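Local structure of gram-positive cocci surface proteins LPxTG domain-containing protein (Streptococcus pneumoniae, 3NZ3) at residues R24-V29 against I103-D108. The protein is a pneumococcal cell-wall-anchored surface protein whose mucin-binding domain, the part described here, probably mediates adhesion to host mucin. Sequence-based numbering, arbitrary orientation.
Sequences RIIHYV and ITVRYD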
loop_
_atom_site.group_PDB
_atom_site.type_symbol
_atom_site.label_atom_id
_atom_site.label_comp_id
_atom_site.label_asym_id
_atom_site.label_seq_id
_atom_site.Cartn_x
_atom_site.Cartn_y
_atom_site.Cartn_z
ATOM N N ARG A 24 -0.201 -0.922 1.170
ATOM C CA ARG A 24 -1.246 0.013 1.548
ATOM C C ARG A 24 -2.603 -0.679 1.532
ATOM O O ARG A 24 -2.981 -1.329 0.547
ATOM C CB ARG A 24 -1.274 1.240 0.633
ATOM C CG ARG A 24 -2.373 2.246 1.010
ATOM C CD ARG A 24 -2.204 3.577 0.283
ATOM N NE ARG A 24 -2.576 3.492 -1.128
ATOM C CZ ARG A 24 -2.513 4.508 -1.985
ATOM N NH1 ARG A 24 -2.095 5.707 -1.581
ATOM N NH2 ARG A 24 -2.876 4.328 -3.249
ATOM N N ILE A 25 -3.331 -0.530 2.630
ATOM C CA ILE A 25 -4.699 -1.026 2.705
ATOM C C ILE A 25 -5.672 0.141 2.783
ATOM O O ILE A 25 -5.481 1.084 3.569
ATOM C CB ILE A 25 -4.902 -1.978 3.903
ATOM C CG1 ILE A 25 -3.945 -3.175 3.787
ATOM C CG2 ILE A 25 -6.359 -2.457 3.977
ATOM C CD1 ILE A 25 -3.853 -4.045 5.036
ATOM N N ILE A 26 -6.716 0.080 1.961
ATOM C CA ILE A 26 -7.781 1.063 2.030
ATOM C C ILE A 26 -9.025 0.383 2.595
ATOM O O ILE A 26 -9.449 -0.665 2.092
ATOM C CB ILE A 26 -8.076 1.700 0.651
ATOM C CG1 ILE A 26 -6.767 2.122 -0.026
ATOM C CG2 ILE A 26 -9.037 2.897 0.803
ATOM C CD1 ILE A 26 -6.901 2.474 -1.499
ATOM N N HIS A 27 -9.571 0.963 3.658
ATOM C CA HIS A 27 -10.826 0.504 4.256
ATOM C C HIS A 27 -11.943 1.460 3.872
ATOM O O HIS A 27 -11.706 2.659 3.677
ATOM C CB HIS A 27 -10.749 0.464 5.782
ATOM C CG HIS A 27 -9.624 -0.360 6.326
ATOM N ND1 HIS A 27 -9.609 -1.737 6.263
ATOM C CD2 HIS A 27 -8.490 0.002 6.974
ATOM C CE1 HIS A 27 -8.509 -2.188 6.841
ATOM N NE2 HIS A 27 -7.814 -1.154 7.280
ATOM N N TYR A 28 -13.158 0.924 3.789
ATOM C CA TYR A 28 -14.348 1.705 3.445
ATOM C C TYR A 28 -15.397 1.450 4.516
ATOM O O TYR A 28 -15.904 0.331 4.635
ATOM C CB TYR A 28 -14.881 1.295 2.071
ATOM C CG TYR A 28 -13.883 1.488 0.951
ATOM C CD1 TYR A 28 -12.988 0.476 0.606
ATOM C CD2 TYR A 28 -13.825 2.688 0.248
ATOM C CE1 TYR A 28 -12.055 0.654 -0.426
ATOM C CE2 TYR A 28 -12.904 2.879 -0.781
ATOM C CZ TYR A 28 -12.018 1.856 -1.109
ATOM O OH TYR A 28 -11.109 2.042 -2.127
ATOM N N VAL A 29 -15.709 2.479 5.305
ATOM C CA VAL A 29 -16.595 2.305 6.458
ATOM C C VAL A 29 -17.743 3.315 6.515
ATOM O O VAL A 29 -17.694 4.385 5.901
ATOM C CB VAL A 29 -15.825 2.324 7.817
ATOM C CG1 VAL A 29 -14.685 1.292 7.838
ATOM C CG2 VAL A 29 -15.290 3.719 8.137
ATOM N N ILE A 103 -5.575 3.541 4.937
ATOM C CA ILE A 103 -6.423 4.696 4.678
ATOM C C ILE A 103 -7.872 4.258 4.873
ATOM O O ILE A 103 -8.265 3.178 4.431
ATOM C CB ILE A 103 -6.183 5.261 3.253
ATOM C CG1 ILE A 103 -4.746 5.793 3.133
ATOM C CG2 ILE A 103 -7.195 6.364 2.909
ATOM C CD1 ILE A 103 -4.347 6.235 1.746
ATOM N N THR A 104 -8.652 5.086 5.562
ATOM C CA THR A 104 -10.071 4.812 5.761
ATOM C C THR A 104 -10.904 5.857 5.035
ATOM O O THR A 104 -10.788 7.061 5.290
ATOM C CB THR A 104 -10.436 4.756 7.260
ATOM O OG1 THR A 104 -9.715 3.687 7.889
ATOM C CG2 THR A 104 -11.935 4.527 7.452
ATOM N N VAL A 105 -11.712 5.385 4.097
ATOM C CA VAL A 105 -12.669 6.216 3.391
ATOM C C VAL A 105 -14.000 6.071 4.127
ATOM O O VAL A 105 -14.440 4.953 4.407
ATOM C CB VAL A 105 -12.805 5.767 1.910
ATOM C CG1 VAL A 105 -13.861 6.582 1.172
ATOM C CG2 VAL A 105 -11.450 5.859 1.190
ATOM N N ARG A 106 -14.634 7.200 4.446
ATOM C CA ARG A 106 -15.858 7.194 5.255
ATOM C C ARG A 106 -17.090 7.659 4.490
ATOM O O ARG A 106 -17.078 8.715 3.844
ATOM C CB ARG A 106 -15.669 8.026 6.529
ATOM C CG ARG A 106 -14.785 7.351 7.555
ATOM C CD ARG A 106 -14.474 8.237 8.742
ATOM N NE ARG A 106 -13.662 7.513 9.722
ATOM C CZ ARG A 106 -12.328 7.499 9.738
ATOM N NH1 ARG A 106 -11.635 8.170 8.827
ATOM N NH2 ARG A 106 -11.684 6.805 10.670
ATOM N N TYR A 107 -18.148 6.851 4.576
ATOM C CA TYR A 107 -19.436 7.148 3.958
ATOM C C TYR A 107 -20.464 7.447 5.038
ATOM O O TYR A 107 -20.574 6.723 6.041
ATOM C CB TYR A 107 -19.945 5.968 3.122
ATOM C CG TYR A 107 -19.100 5.590 1.923
ATOM C CD1 TYR A 107 -17.899 4.899 2.080
ATOM C CD2 TYR A 107 -19.526 5.884 0.627
ATOM C CE1 TYR A 107 -17.123 4.533 0.971
ATOM C CE2 TYR A 107 -18.765 5.520 -0.483
ATOM C CZ TYR A 107 -17.562 4.843 -0.299
ATOM O OH TYR A 107 -16.803 4.478 -1.389
ATOM N N ASP A 108 -21.224 8.511 4.832
ATOM C CA ASP A 108 -22.293 8.855 5.753
ATOM C C ASP A 108 -23.619 8.592 5.047
ATOM O O ASP A 108 -23.773 8.926 3.874
ATOM C CB ASP A 108 -22.169 10.319 6.172
ATOM C CG ASP A 108 -22.786 10.600 7.537
ATOM O OD1 ASP A 108 -23.171 9.646 8.252
ATOM O OD2 ASP A 108 -22.881 11.791 7.892
#
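Ile25, His27 and Val29 exchange five backbone hydrogen bonds with Ile103, Val105 and Tyr107, joining segments 24-29 and 103-108 as parallel neighbours whose axes approach to 4.5 Å at 20°. The pairing sets first strand 14-30 beside last strand 101-107, the one parallel pair in the mixed four-stranded sheet of this elongated, Ig-like, all-beta mucin-binding domain. All five N-H...O angles are 163° or more, and CA-H of Ile26, Thr104, Tyr28 and Arg106 adds weaker contacts to four of these five carbonyls.

Side chains alternate between two faces. On that of Ile26 and Tyr28, which strands 68-74 and 88-94 cover, Val105 lies alongside the phenol, its CB 3.6 Å from Tyr28 CD2, while its CG2 reaches Ile26 CG2 at 3.8 Å. Tyr107 points the same way as Tyr28; Tyr28 CD2 sits in the plane of the Tyr107 ring at its edge, 3.8 Å from CE1, and Tyr107 OH bonds to Gly76 O. Arg24 CD, anti to CA (chi2 168°), meets Ile103 CD1 at 3.7 Å; the buried guanidinium is satisfied in part by Gln43 OE1 and Glu90 O.

On the face of His27 and Val29, Thr104 OG1 lies near the plane of the imidazole at its edge, 4.0 Å from His27 CD2, and His27 ND1 bonds to Asp40 OD1. Val29 crosses Thr104 at about a right angle and lies alongside Arg106; its CG2, placed between its own N and carbonyl carbon, touches both Thr104 CG2 (3.5 Å) and Arg106 CG (3.7 Å).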